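Local coordinates for protein NUDIX hydrolase (Alicyclobacillus acidocaldarius subsp. acidocaldarius, PDB 3QSJ) that probably hydrolyses phosphorus-containing acid anhydrides as a metal-dependent member of the Nudix hydrolase family, and binds calcium, at residues 27-32 with 84-89; 167-170 with 176-179; 180-185 with 206-211. All coordinates share one frame; numbering follows the deposited sequence.

Contact 1 of 3, residues 27-32 with 84-89; sequences LVVRRA and AEEIGW. With CA (calcium ion), chain B.
Glu86 and Ile87, at the end of a helix, meet Val29 and Leu27 of a strand, and the pairing illustrates how a Nudix fold ties its metal-bearing helix to the central sheet. Helix 72-87 and the glycine after it carry the Arg-Glu-x-x-Glu-Glu-x-Gly core of the Nudix box, the family signature whose glutamates bind metal. Along 84-89 the first event is at Glu85, whose OE1 accepts a hydrogen bond from a calcium-bound water (2.9 Å to its oxygen); this second-shell carboxylate also forms a salt bridge with Arg81. Glu86 follows with the metal bond itself, OE2 standing 2.2 Å from the calcium ion. Its other oxygen is turned to the strand, where OE1 lies 3.7 Å from Val29 CG2, a methyl placed beside a carboxylate. The Glu86 chain runs extended beyond CG (chi2 -177°), which carries the carboxylate out to the ion. Gly46, through its backbone O, and Glu82 supply further ligands, as do two waters.

Ile87 makes the apolar part of the contact with two branches. Its CG2 reaches Val29 CG1 at 3.9 Å, the two side chains crossing at about a right angle, while CD1 meets Leu27 CD1 at 3.8 Å. The helix then stops: Gly88 takes positive phi (76°), though its N still bonds Ala84 O at 3.0 Å. Trp89 NE1 donates to Glu166 O.

Strand 24-31 has 7-18 and 42-48 along one edge and 174-181 along the other, all antiparallel. Helix 72-87 packs its final turn against this sheet, with Leu174 touching Glu86.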
loop_
_atom_site.group_PDB
_atom_site.type_symbol
_atom_site.label_atom_id
_atom_site.label_comp_id
_atom_site.label_asym_id
_atom_site.label_seq_id
_atom_site.Cartn_x
_atom_site.Cartn_y
_atom_site.Cartn_z
ATOM N N LEU A 27 7.316 -4.751 -1.695
ATOM C CA LEU A 27 7.594 -4.273 -0.362
ATOM C C LEU A 27 6.591 -4.923 0.582
ATOM O O LEU A 27 5.351 -4.809 0.414
ATOM C CB LEU A 27 7.436 -2.743 -0.280
ATOM C CG LEU A 27 8.599 -1.914 -0.782
ATOM C CD1 LEU A 27 8.230 -0.440 -0.725
ATOM C CD2 LEU A 27 9.859 -2.146 0.114
ATOM N N VAL A 28 7.109 -5.577 1.579
ATOM C CA VAL A 28 6.217 -6.155 2.574
ATOM C C VAL A 28 6.662 -5.661 3.909
ATOM O O VAL A 28 7.816 -5.230 4.070
ATOM C CB VAL A 28 6.148 -7.706 2.524
ATOM C CG1 VAL A 28 5.446 -8.191 1.252
ATOM C CG2 VAL A 28 7.536 -8.339 2.667
ATOM N N VAL A 29 5.763 -5.754 4.884
ATOM C CA VAL A 29 6.070 -5.385 6.273
ATOM C C VAL A 29 5.598 -6.494 7.212
ATOM O O VAL A 29 4.731 -7.286 6.838
ATOM C CB VAL A 29 5.430 -4.039 6.650
ATOM C CG1 VAL A 29 5.966 -2.911 5.718
ATOM C CG2 VAL A 29 3.893 -4.116 6.609
ATOM N N ARG A 30 6.155 -6.562 8.435
ATOM C CA ARG A 30 5.628 -7.534 9.393
ATOM C C ARG A 30 5.211 -6.809 10.662
ATOM O O ARG A 30 5.985 -6.033 11.199
ATOM C CB ARG A 30 6.674 -8.618 9.719
ATOM C CG ARG A 30 6.108 -9.587 10.790
ATOM C CD ARG A 30 7.028 -10.756 11.046
ATOM N NE ARG A 30 8.333 -10.339 11.557
ATOM C CZ ARG A 30 9.316 -11.201 11.761
ATOM N NH1 ARG A 30 9.118 -12.497 11.568
ATOM N NH2 ARG A 30 10.503 -10.777 12.167
ATOM N N ARG A 31 3.991 -7.054 11.120
ATOM C CA ARG A 31 3.470 -6.514 12.404
ATOM C C ARG A 31 4.256 -7.066 13.571
ATOM O O ARG A 31 4.510 -8.269 13.644
ATOM C CB ARG A 31 1.984 -6.858 12.571
ATOM C CG ARG A 31 1.157 -6.226 11.482
ATOM C CD ARG A 31 -0.252 -6.764 11.477
ATOM N NE ARG A 31 -0.995 -6.217 12.598
ATOM C CZ ARG A 31 -1.604 -5.036 12.585
ATOM N NH1 ARG A 31 -1.528 -4.254 11.515
ATOM N NH2 ARG A 31 -2.265 -4.615 13.649
ATOM N N ALA A 32 4.683 -6.188 14.480
ATOM C CA ALA A 32 5.447 -6.604 15.666
ATOM C C ALA A 32 4.627 -7.596 16.549
ATOM O O ALA A 32 3.397 -7.526 16.592
ATOM C CB ALA A 32 5.810 -5.378 16.495
ATOM N N ALA A 84 3.371 5.912 3.196
ATOM C CA ALA A 84 4.345 6.936 3.607
ATOM C C ALA A 84 4.573 6.786 5.101
ATOM O O ALA A 84 5.715 6.859 5.583
ATOM C CB ALA A 84 3.791 8.332 3.277
ATOM N N GLU A 85 3.490 6.549 5.843
ATOM C CA GLU A 85 3.622 6.410 7.299
ATOM C C GLU A 85 4.474 5.213 7.661
ATOM O O GLU A 85 5.255 5.292 8.587
ATOM C CB GLU A 85 2.238 6.204 7.948
ATOM C CG GLU A 85 1.334 7.423 7.839
ATOM C CD GLU A 85 -0.078 7.158 8.330
ATOM O OE1 GLU A 85 -0.314 6.058 8.876
ATOM O OE2 GLU A 85 -0.951 8.035 8.152
ATOM N N GLU A 86 4.278 4.088 6.955
ATOM C CA GLU A 86 4.912 2.832 7.335
ATOM C C GLU A 86 6.347 2.692 6.878
ATOM O O GLU A 86 7.179 2.205 7.653
ATOM C CB GLU A 86 4.022 1.683 6.795
ATOM C CG GLU A 86 2.733 1.567 7.574
ATOM C CD GLU A 86 1.900 0.405 7.087
ATOM O OE1 GLU A 86 2.460 -0.702 6.922
ATOM O OE2 GLU A 86 0.672 0.595 6.947
ATOM N N ILE A 87 6.650 3.121 5.655
ATOM C CA ILE A 87 8.001 2.915 5.104
ATOM C C ILE A 87 8.760 4.174 4.711
ATOM O O ILE A 87 9.889 4.065 4.206
ATOM C CB ILE A 87 7.984 1.826 3.989
ATOM C CG1 ILE A 87 7.091 2.283 2.824
ATOM C CG2 ILE A 87 7.506 0.456 4.571
ATOM C CD1 ILE A 87 7.691 2.594 1.495
ATOM N N GLY A 88 8.174 5.349 4.964
ATOM C CA GLY A 88 8.910 6.613 4.795
ATOM C C GLY A 88 9.124 7.103 3.375
ATOM O O GLY A 88 10.043 7.904 3.120
ATOM N N TRP A 89 8.363 6.563 2.426
ATOM C CA TRP A 89 8.457 7.049 1.036
ATOM C C TRP A 89 7.053 7.516 0.615
ATOM O O TRP A 89 6.063 6.775 0.811
ATOM C CB TRP A 89 8.932 5.949 0.057
ATOM C CG TRP A 89 10.386 5.560 0.263
ATOM C CD1 TRP A 89 10.868 4.657 1.163
ATOM C CD2 TRP A 89 11.524 6.027 -0.479
ATOM N NE1 TRP A 89 12.245 4.617 1.112
ATOM C CE2 TRP A 89 12.675 5.453 0.117
ATOM C CE3 TRP A 89 11.694 6.969 -1.507
ATOM C CZ2 TRP A 89 13.974 5.713 -0.353
ATOM C CZ3 TRP A 89 12.965 7.179 -2.006
ATOM C CH2 TRP A 89 14.083 6.530 -1.456
HETATM CA CA CA B . -0.942 1.189 8.397
HETATM O O HOH W 1 0.243 3.227 9.174
HETATM O O HOH W 2 -2.639 1.402 9.975
#

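Contact 2 of 3, residues 167-170 with 176-179; sequences PRLH and AALW
Ala177 presents its methyl to two side chains of the loop 167-170, with the Pro167 ring and one branch of Leu169 both resting on it. CB of Ala177 is 3.6 Å from Leu169 CD2 and 3.8 Å from Pro167 CG, a small methyl held between a rigid ring and a branched chain. The proline ring also reaches past the methyl to the strand backbone, its CG lying 3.5 Å from Ala177 O. The neighbouring CD approaches the indole of Trp179 obliquely, 4.1 Å from CD1.

Leu169 divides its two methyls: CD2 takes the alanine, whereas CD1 lies against the backbone of the preceding residue, 3.8 Å from Ala176 N. With CG anti to the carbonyl carbon (chi1 -59°), the branched end is carried to the strand. Trp179 directs its N-H elsewhere, NE1 donating to Gly165 O, and its ring has a cation-pi partner in Arg17. Arg168, between the two contacting loop residues, points away and bonds Gln110 and Leu105 with NH2.

The loop between strands 151-160 and 174-181 thus doubles back on the latter, beside the end of the metal-binding helix, joined to it by apolar packing on the methyl, the indole and the strand backbone. Such a contact depends on shape: these touches contribute non-directional packing, while directional polar bonds, those of Arg168 among them, also hold the loop by reaching other parts of the fold.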
loop_
_atom_site.group_PDB
_atom_site.type_symbol
_atom_site.label_atom_id
_atom_site.label_comp_id
_atom_site.label_asym_id
_atom_site.label_seq_id
_atom_site.Cartn_x
_atom_site.Cartn_y
_atom_site.Cartn_z
ATOM N N PRO A 167 12.972 0.596 2.513
ATOM C CA PRO A 167 11.880 1.092 3.406
ATOM C C PRO A 167 12.505 1.462 4.752
ATOM O O PRO A 167 13.567 0.932 5.135
ATOM C CB PRO A 167 10.965 -0.155 3.574
ATOM C CG PRO A 167 11.835 -1.313 3.324
ATOM C CD PRO A 167 12.860 -0.855 2.274
ATOM N N ARG A 168 11.917 2.434 5.433
ATOM C CA ARG A 168 12.431 2.891 6.715
ATOM C C ARG A 168 11.248 2.904 7.652
ATOM O O ARG A 168 10.238 3.560 7.368
ATOM C CB ARG A 168 13.014 4.274 6.613
ATOM C CG ARG A 168 13.878 4.620 7.846
ATOM C CD ARG A 168 14.340 6.081 7.914
ATOM N NE ARG A 168 13.183 6.972 7.852
ATOM C CZ ARG A 168 13.028 7.957 6.976
ATOM N NH1 ARG A 168 14.016 8.280 6.144
ATOM N NH2 ARG A 168 11.923 8.675 6.975
ATOM N N LEU A 169 11.422 2.252 8.802
ATOM C CA LEU A 169 10.377 2.179 9.801
ATOM C C LEU A 169 10.399 3.389 10.714
ATOM O O LEU A 169 11.459 3.966 10.959
ATOM C CB LEU A 169 10.558 0.886 10.655
ATOM C CG LEU A 169 10.523 -0.439 9.881
ATOM C CD1 LEU A 169 10.731 -1.631 10.866
ATOM C CD2 LEU A 169 9.181 -0.576 9.161
ATOM N N HIS A 170 9.221 3.694 11.300
ATOM C CA HIS A 170 9.025 4.697 12.339
ATOM C C HIS A 170 8.267 3.989 13.437
ATOM O O HIS A 170 7.247 3.343 13.155
ATOM C CB HIS A 170 8.172 5.884 11.863
ATOM C CG HIS A 170 7.828 6.799 13.013
ATOM N ND1 HIS A 170 8.760 7.690 13.525
ATOM C CD2 HIS A 170 6.719 6.829 13.800
ATOM C CE1 HIS A 170 8.187 8.253 14.580
ATOM N NE2 HIS A 170 6.972 7.750 14.810
ATOM N N ALA A 176 9.650 -5.239 10.868
ATOM C CA ALA A 176 10.475 -5.483 9.683
ATOM C C ALA A 176 9.792 -4.924 8.459
ATOM O O ALA A 176 8.578 -4.741 8.454
ATOM C CB ALA A 176 10.689 -6.975 9.512
ATOM N N ALA A 177 10.600 -4.595 7.454
ATOM C CA ALA A 177 10.101 -4.089 6.172
ATOM C C ALA A 177 11.202 -4.315 5.192
ATOM O O ALA A 177 12.367 -4.005 5.490
ATOM C CB ALA A 177 9.791 -2.614 6.264
ATOM N N LEU A 178 10.873 -4.932 4.045
ATOM C CA LEU A 178 11.886 -5.228 3.063
ATOM C C LEU A 178 11.345 -5.461 1.669
ATOM O O LEU A 178 10.140 -5.672 1.499
ATOM C CB LEU A 178 12.803 -6.391 3.492
ATOM C CG LEU A 178 12.307 -7.865 3.607
ATOM C CD1 LEU A 178 10.880 -8.037 3.855
ATOM C CD2 LEU A 178 12.896 -8.777 2.567
ATOM N N TRP A 179 12.264 -5.402 0.693
ATOM C CA TRP A 179 11.942 -5.759 -0.686
ATOM C C TRP A 179 12.164 -7.273 -0.791
ATOM O O TRP A 179 13.310 -7.770 -0.669
ATOM C CB TRP A 179 12.901 -5.055 -1.657
ATOM C CG TRP A 179 12.527 -3.639 -1.931
ATOM C CD1 TRP A 179 13.141 -2.503 -1.468
ATOM C CD2 TRP A 179 11.517 -3.210 -2.841
ATOM N NE1 TRP A 179 12.618 -1.390 -2.103
ATOM C CE2 TRP A 179 11.608 -1.799 -2.943
ATOM C CE3 TRP A 179 10.558 -3.893 -3.621
ATOM C CZ2 TRP A 179 10.761 -1.055 -3.775
ATOM C CZ3 TRP A 179 9.741 -3.145 -4.456
ATOM C CH2 TRP A 179 9.792 -1.740 -4.450
#

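Contact 3 of 3, residues 180-185 with 206-211; sequences TPARDM and ALVACP
Val208 sets both its methyls against the first turn of helix 182-190, and each serves a different part of Arg183. CG2 nestles against the backbone, 3.5 Å from Arg183 N and 3.7 Å from Ala182 C. CG1 lies over one face of the guanidinium, 3.5 Å above its plane and offset toward the rim, with NH2 the nearest of its atoms at 3.6 Å. Beside this pair, Ala182 CB packs on Leu207 CB at 3.8 Å, the alanine methyl letting the helices approach closely.

The arginine gets there by a bend. Its first two torsions leave the chain extended (chi1 -159°), the turn at chi3 (-61°) folds the flat group back across the valine, and the side chains cross at about a right angle. Farther out, Thr180 OG1 donates to Pro181 O at 3.2 Å, at the join where strand 174-181 passes into the helix and Pro181 occupies the N-cap position. Leu207 also touches Val14, Ile16 and Val26 of the sheet.

Replacing Val208 by an alanine removes both methyls, which would probably open a gap beside Arg183 N and leave the guanidinium freer to turn. The contact thus grades from apolar packing at Ala182 and Leu207 to a charged group lying on a methyl at the exposed side; Arg183 NH1 makes a long, weak ion pair with Asp23, and the methyl packs on the guanidinium face.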
loop_
_atom_site.group_PDB
_atom_site.type_symbol
_atom_site.label_atom_id
_atom_site.label_comp_id
_atom_site.label_asym_id
_atom_site.label_seq_id
_atom_site.Cartn_x
_atom_site.Cartn_y
_atom_site.Cartn_z
ATOM N N THR A 180 11.101 -8.009 -1.077
ATOM C CA THR A 180 11.287 -9.449 -1.193
ATOM C C THR A 180 10.804 -9.998 -2.526
ATOM O O THR A 180 9.777 -9.537 -3.027
ATOM C CB THR A 180 10.552 -10.195 -0.022
ATOM O OG1 THR A 180 10.816 -11.597 -0.125
ATOM C CG2 THR A 180 9.045 -9.966 -0.038
ATOM N N PRO A 181 11.478 -10.989 -3.127
ATOM C CA PRO A 181 10.878 -11.631 -4.309
ATOM C C PRO A 181 9.516 -12.202 -3.844
ATOM O O PRO A 181 9.422 -12.719 -2.720
ATOM C CB PRO A 181 11.850 -12.768 -4.622
ATOM C CG PRO A 181 13.085 -12.427 -3.959
ATOM C CD PRO A 181 12.755 -11.640 -2.748
ATOM N N ALA A 182 8.459 -12.034 -4.645
ATOM C CA ALA A 182 7.092 -12.508 -4.280
ATOM C C ALA A 182 7.050 -14.041 -4.092
ATOM O O ALA A 182 6.372 -14.526 -3.186
ATOM C CB ALA A 182 6.085 -12.054 -5.338
ATOM N N ARG A 183 7.833 -14.797 -4.899
ATOM C CA ARG A 183 7.950 -16.275 -4.793
ATOM C C ARG A 183 8.454 -16.728 -3.397
ATOM O O ARG A 183 7.892 -17.677 -2.805
ATOM C CB ARG A 183 8.887 -16.780 -5.904
ATOM C CG ARG A 183 8.717 -18.251 -6.258
ATOM C CD ARG A 183 9.643 -18.643 -7.405
ATOM N NE ARG A 183 9.368 -17.889 -8.635
ATOM C CZ ARG A 183 8.570 -18.309 -9.613
ATOM N NH1 ARG A 183 8.382 -17.559 -10.692
ATOM N NH2 ARG A 183 7.950 -19.485 -9.520
ATOM N N ASP A 184 9.538 -16.077 -2.902
ATOM C CA ASP A 184 10.190 -16.327 -1.600
ATOM C C ASP A 184 9.152 -16.215 -0.485
ATOM O O ASP A 184 8.987 -17.131 0.315
ATOM C CB ASP A 184 11.291 -15.262 -1.314
ATOM C CG ASP A 184 12.722 -15.529 -1.767
ATOM O OD1 ASP A 184 12.907 -16.311 -2.725
ATOM O OD2 ASP A 184 13.657 -14.877 -1.208
HETATM N N MSE A 185 8.443 -15.078 -0.452
HETATM C CA MSE A 185 7.454 -14.766 0.566
HETATM C C MSE A 185 6.270 -15.724 0.517
HETATM O O MSE A 185 5.845 -16.244 1.550
HETATM C CB MSE A 185 6.973 -13.331 0.399
HETATM C CG MSE A 185 6.156 -12.876 1.571
HETATM SE SE MSE A 185 7.002 -13.265 3.275
HETATM C CE MSE A 185 8.343 -12.051 3.255
ATOM N N ALA A 206 -0.469 -13.841 -7.741
ATOM C CA ALA A 206 -0.697 -13.073 -8.991
ATOM C C ALA A 206 0.627 -12.530 -9.471
ATOM O O ALA A 206 0.931 -12.611 -10.646
ATOM C CB ALA A 206 -1.684 -11.920 -8.765
ATOM N N LEU A 207 1.430 -11.972 -8.560
ATOM C CA LEU A 207 2.769 -11.450 -8.895
ATOM C C LEU A 207 3.725 -12.564 -9.396
ATOM O O LEU A 207 4.470 -12.360 -10.363
ATOM C CB LEU A 207 3.361 -10.801 -7.647
ATOM C CG LEU A 207 2.710 -9.471 -7.208
ATOM C CD1 LEU A 207 3.414 -8.936 -5.954
ATOM C CD2 LEU A 207 2.724 -8.442 -8.349
ATOM N N VAL A 208 3.664 -13.756 -8.786
ATOM C CA VAL A 208 4.526 -14.875 -9.230
ATOM C C VAL A 208 4.199 -15.304 -10.668
ATOM O O VAL A 208 5.124 -15.649 -11.423
ATOM C CB VAL A 208 4.474 -16.041 -8.204
ATOM C CG1 VAL A 208 5.138 -17.333 -8.729
ATOM C CG2 VAL A 208 5.110 -15.611 -6.878
ATOM N N ALA A 209 2.904 -15.279 -11.046
ATOM C CA ALA A 209 2.443 -15.681 -12.388
ATOM C C ALA A 209 2.787 -14.638 -13.436
ATOM O O ALA A 209 2.734 -14.915 -14.621
ATOM C CB ALA A 209 0.941 -15.906 -12.380
ATOM N N CYS A 210 3.098 -13.426 -12.996
ATOM C CA CYS A 210 3.369 -12.304 -13.858
ATOM C C CYS A 210 4.837 -12.196 -14.306
ATOM O O CYS A 210 5.708 -12.195 -13.463
ATOM C CB CYS A 210 2.914 -11.030 -13.167
ATOM S SG CYS A 210 2.732 -9.656 -14.303
ATOM N N PRO A 211 5.129 -12.036 -15.617
ATOM C CA PRO A 211 6.543 -11.962 -16.042
ATOM C C PRO A 211 7.333 -10.755 -15.560
ATOM O O PRO A 211 8.510 -10.903 -15.242
ATOM C CB PRO A 211 6.478 -12.015 -17.569
ATOM C CG PRO A 211 5.082 -11.576 -17.906
ATOM C CD PRO A 211 4.211 -12.063 -16.776
#

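How the contacts relate
Contacts 1 and 2 adjoin, their centres 5 Å apart. Ile87 O lies 2.9 Å from Arg168 N, a probable hydrogen bond joining helix end to loop, and Arg30 N lies 3.0 Å from Ala176 O, probably another between neighbouring strands. Pro167 CB packs on Ile87 CB at 3.6 Å. Glu86 of contact 1 binds the calcium, whereas the Leu169 side chain of contact 2 stays about 10 Å from the ion. Contact 3, centred 19 Å from either, lies away from the metal site; it continues strand 174-181 from contact 2 and touches contact 1 where Val28 CG2 meets Thr180 CG2 at 3.5 Å.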